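Serine acetyltransferase (Entamoeba histolytica, PDB 3Q1X) probably catalyses the transfer of an acetyl group to the hydroxyl of L-serine, a step of cysteine biosynthesis, and is seen here with L-serine bound. Local coordinates at residues C151-M155 with I166-A170; G187-G193 with K221-G227; I242-V248 with R258-Q264. One frame throughout, in Å; residues are numbered along the deposited sequence.

The three contacts follow one another along the chain and run down a left-handed beta helix from its helical neighbour to its last coils. Contact 1 sets helix 150-162 against the first turn of the beta helix; contact 2 joins successive coils at the serine pocket; contact 3 joins the final ones. Contacts 1 and 2, centres about 14 Å apart, touch through His167 CB and Glu188 N at 3.4 Å. Contacts 2 and 3, about 12 Å apart between centres, share a sheet: Thr225 O lies 2.7 Å from Val244 N. Arg222 of contact 2 holds the bound serine, between nearest atoms about 6 Å from the side chain of His167 and about 12 Å from that of Ile242.

Contact 1: residues C151-M155 with I166-A170; sequences CREMM and IHPGA
Pro168, Met155 and Arg152 carry most of this buried contact, in which one face of a helix packs on a turn of the left-handed beta helix. Residues 151-155 are helical, within helix 150-162, with Met155 N hydrogen-bonded to Cys151 O at 3.3 Å. Segment 166-170 leaves strand 165-166 with Ile166 extended, then makes a type I beta turn from His167 to Ala170, closed by a hydrogen bond from Ala170 N to His167 O at 3.0 Å. The closest CA pair is Cys151 and Pro168, 6.0 Å apart. Pro168 (C-gamma endo) points its ring at the helix: its CG lies 3.6 Å from Cys151 SG (chi1 p) and 3.7 Å from Arg152 N, and its CD lies 3.8 Å from Met155 CG. Met155, m at all three chi angles, also sets CG 3.5 Å from Ile166 O and CE 4.0 Å from Ile166 CB. Arg152 (t, p, t) sets CD 4.2 Å from Pro168 CD and brings NH1 to 3.9 Å from His167 ND1; its NE forms a salt bridge with Glu156, and its side chain packs on Leu122 of the second subunit. One water bridges the backbones, 2.8 Å from Met155 O and 3.0 Å from Ile166 N. No direct hydrogen bond links the two segments; they meet mainly by van der Waals packing round Pro168, with the water as a polar bridge.

Contact 2: residues G187-G193 with K221-G227; sequences GETAIIG and KRHPTVG. With SER (serine), chain B.
This pairing forms one side of the serine pocket, to which the second subunit adds Asp114 and Asp179: Arg222 grips the ligand carboxylate, NE to SER OXT 2.9 Å and NH2 to SER O 2.8 Å; His223 CE1 lies 3.3 Å from SER OXT. Arg222 NH2 also salt-bridges Glu188 OE2 (2.9 Å); Glu188 OE1 is hydrogen-bonded to Tyr143 OH. A type I turn, Gly187 to Ala190, puts Gly187 CA over the His223 ring (CH-pi, 3.7 Å from the centroid). Thr189 (chi1 p) accepts Arg222 N at OG1, 2.9 Å, and His223 N weakly at 3.1 Å. These adjacent coils of a left-handed parallel beta helix, the fold of hexapeptide-repeat transferases, pair in parallel, Ile191 with Thr225 and Ile192 with Val226 (CA atoms 4.6 and 4.8 Å). Ile191 N donates to Pro224 O (3.1 Å), Val226 N to Ile191 O (2.7 Å) and Gly193 N to Val226 O (2.9 Å). Lys221 NZ donates hydrogen bonds to Thr189 O (2.7 Å), Thr225 OG1 and His223 O (both 2.8 Å).

Contact 3: residues I242-V248 with R258-Q264; sequences IIVGSHV and RDVDSNQ
Ile242 opens the pairing of two successive coils at the C-terminal end of the left-handed beta helix. Its side chain (chi1 p) lies against Arg258, CD1 to Arg258 O 3.8 Å, with CG2 over one face of the guanidinium. Ile243, extended, gives N to Asp259 OD1 at 2.8 Å, where a side chain stands in for a backbone acceptor; Arg258 NH2 meets the same OD1 at 2.9 Å in a salt bridge. Ile243 O takes Val260 N at 3.0 Å. Val244 lies beside Val260, CA to CA 4.8 Å, and Gly245 N returns to Val260 O at 2.8 Å. At the corner, Ser246 N donates to Ser262 OG at 2.8 Å and Ser246 O takes Asn263 N at 2.9 Å, while Ser246 OG turns back to Asp228 N of the preceding coil. His247 (phi/psi 50/48) and Asn263 (54/61) both adopt left-handed backbone conformations, CA atoms 4.8 Å apart, and His247 O accepts Gln264 N at 3.3 Å. The buried Val248 (chi1 t) sets CG1 4.0 Å from Val260 CG1.

Contact 1: residues C151-M155 with I166-A170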
ATOM      1  N   CYS A 151     -18.257   7.917  -3.495  1.00 16.16           N
ATOM      2  CA  CYS A 151     -17.063   8.789  -3.417  1.00 16.35           C
ATOM      3  C   CYS A 151     -16.027   8.242  -2.429  1.00 16.00           C
ATOM      4  O   CYS A 151     -14.826   8.368  -2.660  1.00 15.17           O
ATOM      5  CB  CYS A 151     -17.423  10.256  -3.106  1.00 16.51           C
ATOM      6  SG  CYS A 151     -18.198  10.570  -1.475  1.00 18.74           S
ATOM      7  N   ARG A 152     -16.491   7.605  -1.352  1.00 16.05           N
ATOM      8  CA  ARG A 152     -15.574   6.911  -0.455  1.00 16.23           C
ATOM      9  C   ARG A 152     -14.964   5.660  -1.095  1.00 16.16           C
ATOM     10  O   ARG A 152     -13.765   5.412  -0.938  1.00 16.37           O
ATOM     11  CB  ARG A 152     -16.239   6.566   0.882  1.00 15.68           C
ATOM     12  CG  ARG A 152     -15.326   5.770   1.818  1.00 16.99           C
ATOM     13  CD  ARG A 152     -14.114   6.573   2.317  1.00 16.67           C
ATOM     14  NE  ARG A 152     -13.291   5.794   3.251  1.00 17.71           N
ATOM     15  CZ  ARG A 152     -13.504   5.696   4.565  1.00 18.13           C
ATOM     16  NH1 ARG A 152     -14.517   6.335   5.146  1.00 18.02           N
ATOM     17  NH2 ARG A 152     -12.698   4.951   5.305  1.00 20.16           N
ATOM     18  N   GLU A 153     -15.777   4.886  -1.827  1.00 16.75           N
ATOM     19  CA  GLU A 153     -15.297   3.679  -2.510  1.00 17.13           C
ATOM     20  C   GLU A 153     -14.208   4.019  -3.524  1.00 16.58           C
ATOM     21  O   GLU A 153     -13.183   3.346  -3.608  1.00 16.86           O
ATOM     22  CB  GLU A 153     -16.445   2.956  -3.220  1.00 17.55           C
ATOM     23  CG  GLU A 153     -16.050   1.615  -3.830  1.00 20.47           C
ATOM     24  CD  GLU A 153     -17.257   0.769  -4.193  1.00 23.21           C
ATOM     25  OE1 GLU A 153     -18.169   1.281  -4.878  1.00 27.40           O
ATOM     26  OE2 GLU A 153     -17.295  -0.402  -3.785  1.00 25.51           O
ATOM     27  N   MET A 154     -14.452   5.082  -4.286  1.00 16.64           N
ATOM     28  CA  MET A 154     -13.476   5.578  -5.251  1.00 16.87           C
ATOM     29  C   MET A 154     -12.143   5.891  -4.575  1.00 16.37           C
ATOM     30  O   MET A 154     -11.080   5.481  -5.051  1.00 17.33           O
ATOM     31  CB  MET A 154     -14.019   6.829  -5.935  1.00 16.99           C
ATOM     32  CG  MET A 154     -13.249   7.243  -7.175  1.00 19.85           C
ATOM     33  SD  MET A 154     -13.759   8.852  -7.830  1.00 24.26           S
ATOM     34  CE  MET A 154     -15.495   8.782  -7.510  1.00 19.19           C
ATOM     35  N   MET A 155     -12.197   6.597  -3.448  1.00 16.33           N
ATOM     36  CA  MET A 155     -10.965   6.929  -2.727  1.00 16.07           C
ATOM     37  C   MET A 155     -10.296   5.721  -2.054  1.00 15.61           C
ATOM     38  O   MET A 155      -9.077   5.720  -1.840  1.00 14.88           O
ATOM     39  CB  MET A 155     -11.201   8.044  -1.710  1.00 15.97           C
ATOM     40  CG  MET A 155     -11.565   9.379  -2.322  1.00 16.84           C
ATOM     41  SD  MET A 155     -10.551   9.860  -3.716  1.00 17.46           S
ATOM     42  CE  MET A 155      -8.970  10.149  -2.913  1.00 17.32           C
ATOM     43  N   ILE A 166      -7.208   9.774   1.547  1.00 16.84           N
ATOM     44  CA  ILE A 166      -7.800  11.103   1.535  1.00 17.20           C
ATOM     45  C   ILE A 166      -9.303  10.933   1.498  1.00 17.07           C
ATOM     46  O   ILE A 166      -9.843  10.403   0.520  1.00 17.84           O
ATOM     47  CB  ILE A 166      -7.363  11.933   0.292  1.00 16.26           C
ATOM     48  CG1 ILE A 166      -5.843  12.091   0.236  1.00 17.65           C
ATOM     49  CG2 ILE A 166      -8.048  13.306   0.305  1.00 17.78           C
ATOM     50  CD1 ILE A 166      -5.349  12.879  -0.977  1.00 17.32           C
ATOM     51  N   HIS A 167      -9.983  11.351   2.558  1.00 16.79           N
ATOM     52  CA  HIS A 167     -11.439  11.275   2.566  1.00 16.95           C
ATOM     53  C   HIS A 167     -12.018  12.220   1.512  1.00 17.02           C
ATOM     54  O   HIS A 167     -11.553  13.358   1.400  1.00 17.46           O
ATOM     55  CB  HIS A 167     -12.023  11.613   3.937  1.00 16.41           C
ATOM     56  CG  HIS A 167     -13.480  11.308   4.038  1.00 16.39           C
ATOM     57  ND1 HIS A 167     -13.966  10.173   4.652  1.00 17.46           N
ATOM     58  CD2 HIS A 167     -14.559  11.957   3.540  1.00 15.62           C
ATOM     59  CE1 HIS A 167     -15.284  10.159   4.563  1.00 13.62           C
ATOM     60  NE2 HIS A 167     -15.669  11.230   3.896  1.00 18.48           N
ATOM     61  N   PRO A 168     -13.011  11.751   0.719  1.00 17.61           N
ATOM     62  CA  PRO A 168     -13.569  12.620  -0.320  1.00 17.64           C
ATOM     63  C   PRO A 168     -14.118  13.955   0.181  1.00 17.92           C
ATOM     64  O   PRO A 168     -14.260  14.883  -0.613  1.00 17.52           O
ATOM     65  CB  PRO A 168     -14.692  11.764  -0.936  1.00 17.55           C
ATOM     66  CG  PRO A 168     -14.978  10.692   0.085  1.00 17.83           C
ATOM     67  CD  PRO A 168     -13.619  10.407   0.662  1.00 17.45           C
ATOM     68  N   GLY A 169     -14.410  14.038   1.483  1.00 17.95           N
ATOM     69  CA  GLY A 169     -14.891  15.276   2.127  1.00 18.17           C
ATOM     70  C   GLY A 169     -13.846  16.363   2.333  1.00 18.10           C
ATOM     71  O   GLY A 169     -14.189  17.538   2.460  1.00 18.22           O
ATOM     72  N   ALA A 170     -12.570  15.981   2.361  1.00 18.10           N
ATOM     73  CA  ALA A 170     -11.491  16.953   2.538  1.00 18.29           C
ATOM     74  C   ALA A 170     -11.569  18.031   1.466  1.00 18.37           C
ATOM     75  O   ALA A 170     -11.922  17.755   0.319  1.00 18.42           O
ATOM     76  CB  ALA A 170     -10.135  16.261   2.507  1.00 18.12           C
TER
HETATM   77  O   HOH W   1      -7.494   7.767  -0.712  1.00 16.30           O

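Contact 2: residues G187-G193 with K221-G227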
ATOM      1  N   GLY A 187      -8.450  13.660   6.712  1.00 18.07           N
ATOM      2  CA  GLY A 187      -9.828  13.378   7.126  1.00 17.61           C
ATOM      3  C   GLY A 187     -10.952  14.124   6.428  1.00 17.76           C
ATOM      4  O   GLY A 187     -10.743  15.103   5.688  1.00 17.72           O
ATOM      5  N   GLU A 188     -12.164  13.647   6.691  1.00 17.72           N
ATOM      6  CA  GLU A 188     -13.388  14.141   6.074  1.00 18.60           C
ATOM      7  C   GLU A 188     -13.588  15.656   6.168  1.00 18.81           C
ATOM      8  O   GLU A 188     -14.150  16.270   5.269  1.00 19.23           O
ATOM      9  CB  GLU A 188     -14.586  13.425   6.699  1.00 18.19           C
ATOM     10  CG  GLU A 188     -15.947  13.837   6.119  1.00 19.09           C
ATOM     11  CD  GLU A 188     -17.079  12.923   6.563  1.00 19.25           C
ATOM     12  OE1 GLU A 188     -18.141  12.915   5.904  1.00 20.69           O
ATOM     13  OE2 GLU A 188     -16.907  12.206   7.562  1.00 19.28           O
ATOM     14  N   THR A 189     -13.155  16.250   7.276  1.00 19.29           N
ATOM     15  CA  THR A 189     -13.414  17.665   7.506  1.00 20.16           C
ATOM     16  C   THR A 189     -12.128  18.482   7.512  1.00 20.29           C
ATOM     17  O   THR A 189     -12.107  19.631   7.964  1.00 20.78           O
ATOM     18  CB  THR A 189     -14.230  17.907   8.802  1.00 19.87           C
ATOM     19  OG1 THR A 189     -13.425  17.603   9.945  1.00 21.01           O
ATOM     20  CG2 THR A 189     -15.484  17.037   8.818  1.00 19.97           C
ATOM     21  N   ALA A 190     -11.056  17.889   6.995  1.00 20.16           N
ATOM     22  CA  ALA A 190      -9.800  18.614   6.829  1.00 20.07           C
ATOM     23  C   ALA A 190      -9.958  19.707   5.777  1.00 19.87           C
ATOM     24  O   ALA A 190     -10.645  19.521   4.776  1.00 20.16           O
ATOM     25  CB  ALA A 190      -8.678  17.662   6.457  1.00 19.93           C
ATOM     26  N   ILE A 191      -9.347  20.858   6.021  1.00 20.00           N
ATOM     27  CA  ILE A 191      -9.333  21.953   5.049  1.00 20.53           C
ATOM     28  C   ILE A 191      -7.876  22.341   4.830  1.00 20.55           C
ATOM     29  O   ILE A 191      -7.157  22.610   5.789  1.00 21.48           O
ATOM     30  CB  ILE A 191     -10.154  23.182   5.547  1.00 20.29           C
ATOM     31  CG1 ILE A 191     -11.625  22.796   5.792  1.00 22.01           C
ATOM     32  CG2 ILE A 191      -9.981  24.391   4.603  1.00 20.27           C
ATOM     33  CD1 ILE A 191     -12.589  23.042   4.643  1.00 26.26           C
ATOM     34  N   ILE A 192      -7.447  22.370   3.570  1.00 20.47           N
ATOM     35  CA  ILE A 192      -6.047  22.612   3.244  1.00 20.27           C
ATOM     36  C   ILE A 192      -5.937  23.724   2.207  1.00 20.30           C
ATOM     37  O   ILE A 192      -6.580  23.672   1.163  1.00 20.53           O
ATOM     38  CB  ILE A 192      -5.361  21.329   2.694  1.00 20.23           C
ATOM     39  CG1 ILE A 192      -5.394  20.212   3.737  1.00 20.80           C
ATOM     40  CG2 ILE A 192      -3.937  21.623   2.243  1.00 19.88           C
ATOM     41  CD1 ILE A 192      -4.976  18.845   3.187  1.00 20.64           C
ATOM     42  N   GLY A 193      -5.105  24.717   2.487  1.00 20.30           N
ATOM     43  CA  GLY A 193      -4.944  25.846   1.586  1.00 20.64           C
ATOM     44  C   GLY A 193      -4.045  25.554   0.397  1.00 21.18           C
ATOM     45  O   GLY A 193      -3.746  24.391   0.090  1.00 20.78           O
ATOM     46  N   LYS A 221     -17.081  19.095  12.249  1.00 24.47           N
ATOM     47  CA  LYS A 221     -15.714  19.546  12.020  1.00 24.49           C
ATOM     48  C   LYS A 221     -14.817  19.049  13.153  1.00 24.63           C
ATOM     49  O   LYS A 221     -15.011  19.398  14.324  1.00 25.36           O
ATOM     50  CB  LYS A 221     -15.702  21.076  11.887  1.00 24.20           C
ATOM     51  CG  LYS A 221     -14.342  21.752  11.829  1.00 25.31           C
ATOM     52  CD  LYS A 221     -13.474  21.253  10.688  1.00 24.05           C
ATOM     53  CE  LYS A 221     -12.374  22.267  10.376  1.00 24.61           C
ATOM     54  NZ  LYS A 221     -11.307  21.696   9.514  1.00 24.18           N
ATOM     55  N   ARG A 222     -13.838  18.219  12.796  1.00 23.84           N
ATOM     56  CA  ARG A 222     -13.044  17.488  13.789  1.00 23.17           C
ATOM     57  C   ARG A 222     -11.615  17.210  13.315  1.00 22.86           C
ATOM     58  O   ARG A 222     -10.841  16.552  14.017  1.00 23.17           O
ATOM     59  CB  ARG A 222     -13.741  16.170  14.161  1.00 23.10           C
ATOM     60  CG  ARG A 222     -13.834  15.182  12.999  1.00 23.23           C
ATOM     61  CD  ARG A 222     -14.974  14.203  13.179  1.00 22.10           C
ATOM     62  NE  ARG A 222     -14.968  13.176  12.137  1.00 21.06           N
ATOM     63  CZ  ARG A 222     -15.628  13.255  10.988  1.00 20.18           C
ATOM     64  NH1 ARG A 222     -16.359  14.329  10.693  1.00 19.81           N
ATOM     65  NH2 ARG A 222     -15.549  12.249  10.121  1.00 20.29           N
ATOM     66  N   HIS A 223     -11.288  17.703  12.123  1.00 22.52           N
ATOM     67  CA  HIS A 223      -9.967  17.532  11.522  1.00 22.20           C
ATOM     68  C   HIS A 223      -9.338  18.922  11.312  1.00 22.16           C
ATOM     69  O   HIS A 223     -10.055  19.931  11.311  1.00 21.39           O
ATOM     70  CB  HIS A 223     -10.068  16.758  10.196  1.00 22.28           C
ATOM     71  CG  HIS A 223     -10.799  15.451  10.297  1.00 22.45           C
ATOM     72  ND1 HIS A 223     -10.323  14.379  11.023  1.00 24.19           N
ATOM     73  CD2 HIS A 223     -11.957  15.034   9.731  1.00 20.94           C
ATOM     74  CE1 HIS A 223     -11.167  13.366  10.917  1.00 21.85           C
ATOM     75  NE2 HIS A 223     -12.168  13.739  10.141  1.00 22.93           N
ATOM     76  N   PRO A 224      -8.001  18.988  11.134  1.00 22.27           N
ATOM     77  CA  PRO A 224      -7.331  20.291  11.078  1.00 22.57           C
ATOM     78  C   PRO A 224      -7.720  21.189   9.907  1.00 22.58           C
ATOM     79  O   PRO A 224      -8.172  20.714   8.863  1.00 22.18           O
ATOM     80  CB  PRO A 224      -5.847  19.916  10.960  1.00 22.50           C
ATOM     81  CG  PRO A 224      -5.751  18.548  11.542  1.00 22.72           C
ATOM     82  CD  PRO A 224      -7.026  17.880  11.138  1.00 22.16           C
ATOM     83  N   THR A 225      -7.544  22.491  10.105  1.00 23.02           N
ATOM     84  CA  THR A 225      -7.574  23.463   9.027  1.00 23.45           C
ATOM     85  C   THR A 225      -6.149  23.971   8.877  1.00 23.87           C
ATOM     86  O   THR A 225      -5.496  24.335   9.863  1.00 24.21           O
ATOM     87  CB  THR A 225      -8.543  24.626   9.326  1.00 23.59           C
ATOM     88  OG1 THR A 225      -9.878  24.118   9.431  1.00 23.33           O
ATOM     89  CG2 THR A 225      -8.484  25.695   8.235  1.00 24.00           C
ATOM     90  N   VAL A 226      -5.670  23.961   7.641  1.00 23.55           N
ATOM     91  CA  VAL A 226      -4.295  24.311   7.325  1.00 23.60           C
ATOM     92  C   VAL A 226      -4.308  25.457   6.310  1.00 23.29           C
ATOM     93  O   VAL A 226      -5.073  25.430   5.346  1.00 23.50           O
ATOM     94  CB  VAL A 226      -3.529  23.065   6.780  1.00 23.46           C
ATOM     95  CG1 VAL A 226      -2.159  23.431   6.304  1.00 24.47           C
ATOM     96  CG2 VAL A 226      -3.425  21.972   7.846  1.00 23.30           C
ATOM     97  N   GLY A 227      -3.478  26.471   6.547  1.00 23.46           N
ATOM     98  CA  GLY A 227      -3.398  27.651   5.675  1.00 23.48           C
ATOM     99  C   GLY A 227      -2.579  27.415   4.418  1.00 23.69           C
ATOM    100  O   GLY A 227      -2.489  26.282   3.926  1.00 23.60           O
TER
HETATM  101  N   SER B 314     -12.036   8.145  10.749  1.00 21.31           N
HETATM  102  CA  SER B 314     -11.956   9.069  11.920  1.00 21.92           C
HETATM  103  C   SER B 314     -12.790  10.319  11.675  1.00 21.93           C
HETATM  104  O   SER B 314     -13.352  10.502  10.597  1.00 21.85           O
HETATM  105  CB  SER B 314     -10.500   9.451  12.203  1.00 21.61           C
HETATM  106  OG  SER B 314      -9.955  10.217  11.136  1.00 22.96           O
HETATM  107  OXT SER B 314     -12.916  11.166  12.550  1.00 22.17           O

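Contact 3: residues I242-V248 with R258-Q264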
ATOM      1  N   ILE A 242      -8.254  21.823  14.881  1.00 26.49           N
ATOM      2  CA  ILE A 242      -7.251  22.832  15.197  1.00 26.73           C
ATOM      3  C   ILE A 242      -6.898  23.616  13.939  1.00 27.33           C
ATOM      4  O   ILE A 242      -7.152  23.156  12.823  1.00 27.34           O
ATOM      5  CB  ILE A 242      -5.977  22.197  15.811  1.00 26.80           C
ATOM      6  CG1 ILE A 242      -5.377  21.149  14.858  1.00 26.06           C
ATOM      7  CG2 ILE A 242      -6.287  21.607  17.198  1.00 26.62           C
ATOM      8  CD1 ILE A 242      -4.012  20.641  15.267  1.00 25.95           C
ATOM      9  N   ILE A 243      -6.312  24.796  14.121  1.00 27.70           N
ATOM     10  CA  ILE A 243      -5.939  25.643  12.994  1.00 28.15           C
ATOM     11  C   ILE A 243      -4.427  25.782  12.895  1.00 28.43           C
ATOM     12  O   ILE A 243      -3.759  26.184  13.855  1.00 28.64           O
ATOM     13  CB  ILE A 243      -6.625  27.041  13.059  1.00 27.96           C
ATOM     14  CG1 ILE A 243      -8.141  26.892  12.891  1.00 28.44           C
ATOM     15  CG2 ILE A 243      -6.072  27.971  11.982  1.00 28.09           C
ATOM     16  CD1 ILE A 243      -8.945  28.098  13.316  1.00 28.87           C
ATOM     17  N   VAL A 244      -3.899  25.410  11.734  1.00 28.49           N
ATOM     18  CA  VAL A 244      -2.512  25.673  11.386  1.00 28.41           C
ATOM     19  C   VAL A 244      -2.484  26.871  10.432  1.00 28.47           C
ATOM     20  O   VAL A 244      -3.180  26.893   9.406  1.00 28.55           O
ATOM     21  CB  VAL A 244      -1.825  24.432  10.755  1.00 28.42           C
ATOM     22  CG1 VAL A 244      -0.379  24.737  10.407  1.00 28.88           C
ATOM     23  CG2 VAL A 244      -1.902  23.231  11.694  1.00 28.08           C
ATOM     24  N   GLY A 245      -1.693  27.879  10.787  1.00 28.59           N
ATOM     25  CA  GLY A 245      -1.617  29.109  10.006  1.00 28.41           C
ATOM     26  C   GLY A 245      -0.840  28.940   8.715  1.00 28.51           C
ATOM     27  O   GLY A 245      -0.382  27.838   8.396  1.00 28.83           O
ATOM     28  N   SER A 246      -0.689  30.034   7.975  1.00 28.46           N
ATOM     29  CA  SER A 246       0.066  30.023   6.727  1.00 28.29           C
ATOM     30  C   SER A 246       1.564  30.067   7.008  1.00 28.36           C
ATOM     31  O   SER A 246       1.982  30.400   8.122  1.00 27.99           O
ATOM     32  CB  SER A 246      -0.354  31.182   5.817  1.00 28.47           C
ATOM     33  OG  SER A 246      -1.656  30.969   5.286  1.00 29.03           O
ATOM     34  N   HIS A 247       2.362  29.708   6.003  1.00 28.47           N
ATOM     35  CA  HIS A 247       3.826  29.744   6.099  1.00 28.76           C
ATOM     36  C   HIS A 247       4.334  29.045   7.372  1.00 29.09           C
ATOM     37  O   HIS A 247       5.156  29.586   8.117  1.00 29.61           O
ATOM     38  CB  HIS A 247       4.349  31.188   5.979  1.00 28.79           C
ATOM     39  CG  HIS A 247       4.004  31.852   4.680  1.00 29.99           C
ATOM     40  ND1 HIS A 247       2.894  32.657   4.525  1.00 31.39           N
ATOM     41  CD2 HIS A 247       4.624  31.832   3.476  1.00 30.61           C
ATOM     42  CE1 HIS A 247       2.843  33.098   3.281  1.00 31.20           C
ATOM     43  NE2 HIS A 247       3.880  32.611   2.623  1.00 31.33           N
ATOM     44  N   VAL A 248       3.814  27.843   7.611  1.00 28.86           N
ATOM     45  CA  VAL A 248       4.212  27.019   8.745  1.00 28.85           C
ATOM     46  C   VAL A 248       5.046  25.833   8.250  1.00 29.01           C
ATOM     47  O   VAL A 248       4.706  25.198   7.252  1.00 28.97           O
ATOM     48  CB  VAL A 248       2.972  26.521   9.545  1.00 28.71           C
ATOM     49  CG1 VAL A 248       3.359  25.466  10.564  1.00 28.91           C
ATOM     50  CG2 VAL A 248       2.274  27.694  10.240  1.00 29.25           C
ATOM     51  N   ARG A 258      -2.683  21.245  19.046  1.00 35.29           N
ATOM     52  CA  ARG A 258      -3.232  22.576  19.275  1.00 35.55           C
ATOM     53  C   ARG A 258      -2.895  23.489  18.102  1.00 35.32           C
ATOM     54  O   ARG A 258      -2.036  23.161  17.276  1.00 35.02           O
ATOM     55  CB  ARG A 258      -2.685  23.144  20.601  1.00 35.93           C
ATOM     56  CG  ARG A 258      -3.374  24.416  21.149  1.00 37.63           C
ATOM     57  CD  ARG A 258      -4.878  24.231  21.385  1.00 39.95           C
ATOM     58  NE  ARG A 258      -5.695  24.858  20.341  1.00 40.65           N
ATOM     59  CZ  ARG A 258      -6.990  24.611  20.141  1.00 41.92           C
ATOM     60  NH1 ARG A 258      -7.642  23.737  20.901  1.00 41.78           N
ATOM     61  NH2 ARG A 258      -7.641  25.240  19.170  1.00 42.52           N
ATOM     62  N   ASP A 259      -3.580  24.630  18.036  1.00 35.19           N
ATOM     63  CA  ASP A 259      -3.312  25.662  17.036  1.00 35.25           C
ATOM     64  C   ASP A 259      -1.827  25.976  16.911  1.00 35.45           C
ATOM     65  O   ASP A 259      -1.094  26.006  17.906  1.00 35.25           O
ATOM     66  CB  ASP A 259      -4.079  26.950  17.367  1.00 35.31           C
ATOM     67  CG  ASP A 259      -5.581  26.822  17.142  1.00 35.66           C
ATOM     68  OD1 ASP A 259      -6.067  25.727  16.779  1.00 35.17           O
ATOM     69  OD2 ASP A 259      -6.288  27.834  17.332  1.00 36.16           O
ATOM     70  N   VAL A 260      -1.396  26.185  15.673  1.00 35.40           N
ATOM     71  CA  VAL A 260      -0.045  26.639  15.379  1.00 35.87           C
ATOM     72  C   VAL A 260      -0.170  27.902  14.539  1.00 36.36           C
ATOM     73  O   VAL A 260      -0.757  27.880  13.455  1.00 36.35           O
ATOM     74  CB  VAL A 260       0.783  25.567  14.633  1.00 35.60           C
ATOM     75  CG1 VAL A 260       2.169  26.104  14.283  1.00 35.58           C
ATOM     76  CG2 VAL A 260       0.899  24.298  15.469  1.00 35.53           C
ATOM     77  N   ASP A 261       0.370  29.002  15.056  1.00 36.97           N
ATOM     78  CA  ASP A 261       0.233  30.301  14.407  1.00 37.71           C
ATOM     79  C   ASP A 261       1.090  30.425  13.150  1.00 37.96           C
ATOM     80  O   ASP A 261       2.088  29.720  12.993  1.00 37.87           O
ATOM     81  CB  ASP A 261       0.537  31.434  15.393  1.00 37.88           C
ATOM     82  CG  ASP A 261      -0.461  31.497  16.540  1.00 38.67           C
ATOM     83  OD1 ASP A 261      -1.574  30.931  16.418  1.00 39.20           O
ATOM     84  OD2 ASP A 261      -0.131  32.123  17.569  1.00 40.12           O
ATOM     85  N   SER A 262       0.674  31.329  12.264  1.00 38.47           N
ATOM     86  CA  SER A 262       1.366  31.605  11.008  1.00 38.91           C
ATOM     87  C   SER A 262       2.842  31.960  11.189  1.00 39.26           C
ATOM     88  O   SER A 262       3.256  32.412  12.260  1.00 39.20           O
ATOM     89  CB  SER A 262       0.654  32.733  10.254  1.00 38.90           C
ATOM     90  OG  SER A 262      -0.561  32.285   9.676  1.00 39.20           O
ATOM     91  N   ASN A 263       3.618  31.743  10.126  1.00 39.77           N
ATOM     92  CA  ASN A 263       5.045  32.095  10.064  1.00 40.52           C
ATOM     93  C   ASN A 263       5.878  31.510  11.210  1.00 41.06           C
ATOM     94  O   ASN A 263       6.487  32.238  12.003  1.00 41.24           O
ATOM     95  CB  ASN A 263       5.240  33.614   9.922  1.00 40.61           C
ATOM     96  CG  ASN A 263       4.433  34.199   8.776  1.00 40.74           C
ATOM     97  OD1 ASN A 263       4.895  34.257   7.636  1.00 41.57           O
ATOM     98  ND2 ASN A 263       3.211  34.624   9.073  1.00 41.23           N
ATOM     99  N   GLN A 264       5.895  30.180  11.268  1.00 41.71           N
ATOM    100  CA  GLN A 264       6.531  29.433  12.348  1.00 42.27           C
ATOM    101  C   GLN A 264       7.187  28.155  11.838  1.00 42.48           C
ATOM    102  O   GLN A 264       6.746  27.577  10.840  1.00 42.36           O
ATOM    103  CB  GLN A 264       5.489  29.046  13.402  1.00 42.36           C
ATOM    104  CG  GLN A 264       5.177  30.116  14.432  1.00 43.34           C
ATOM    105  CD  GLN A 264       4.534  29.540  15.680  1.00 44.39           C
ATOM    106  OE1 GLN A 264       3.442  29.949  16.075  1.00 45.34           O
ATOM    107  NE2 GLN A 264       5.208  28.577  16.305  1.00 44.98           N
TER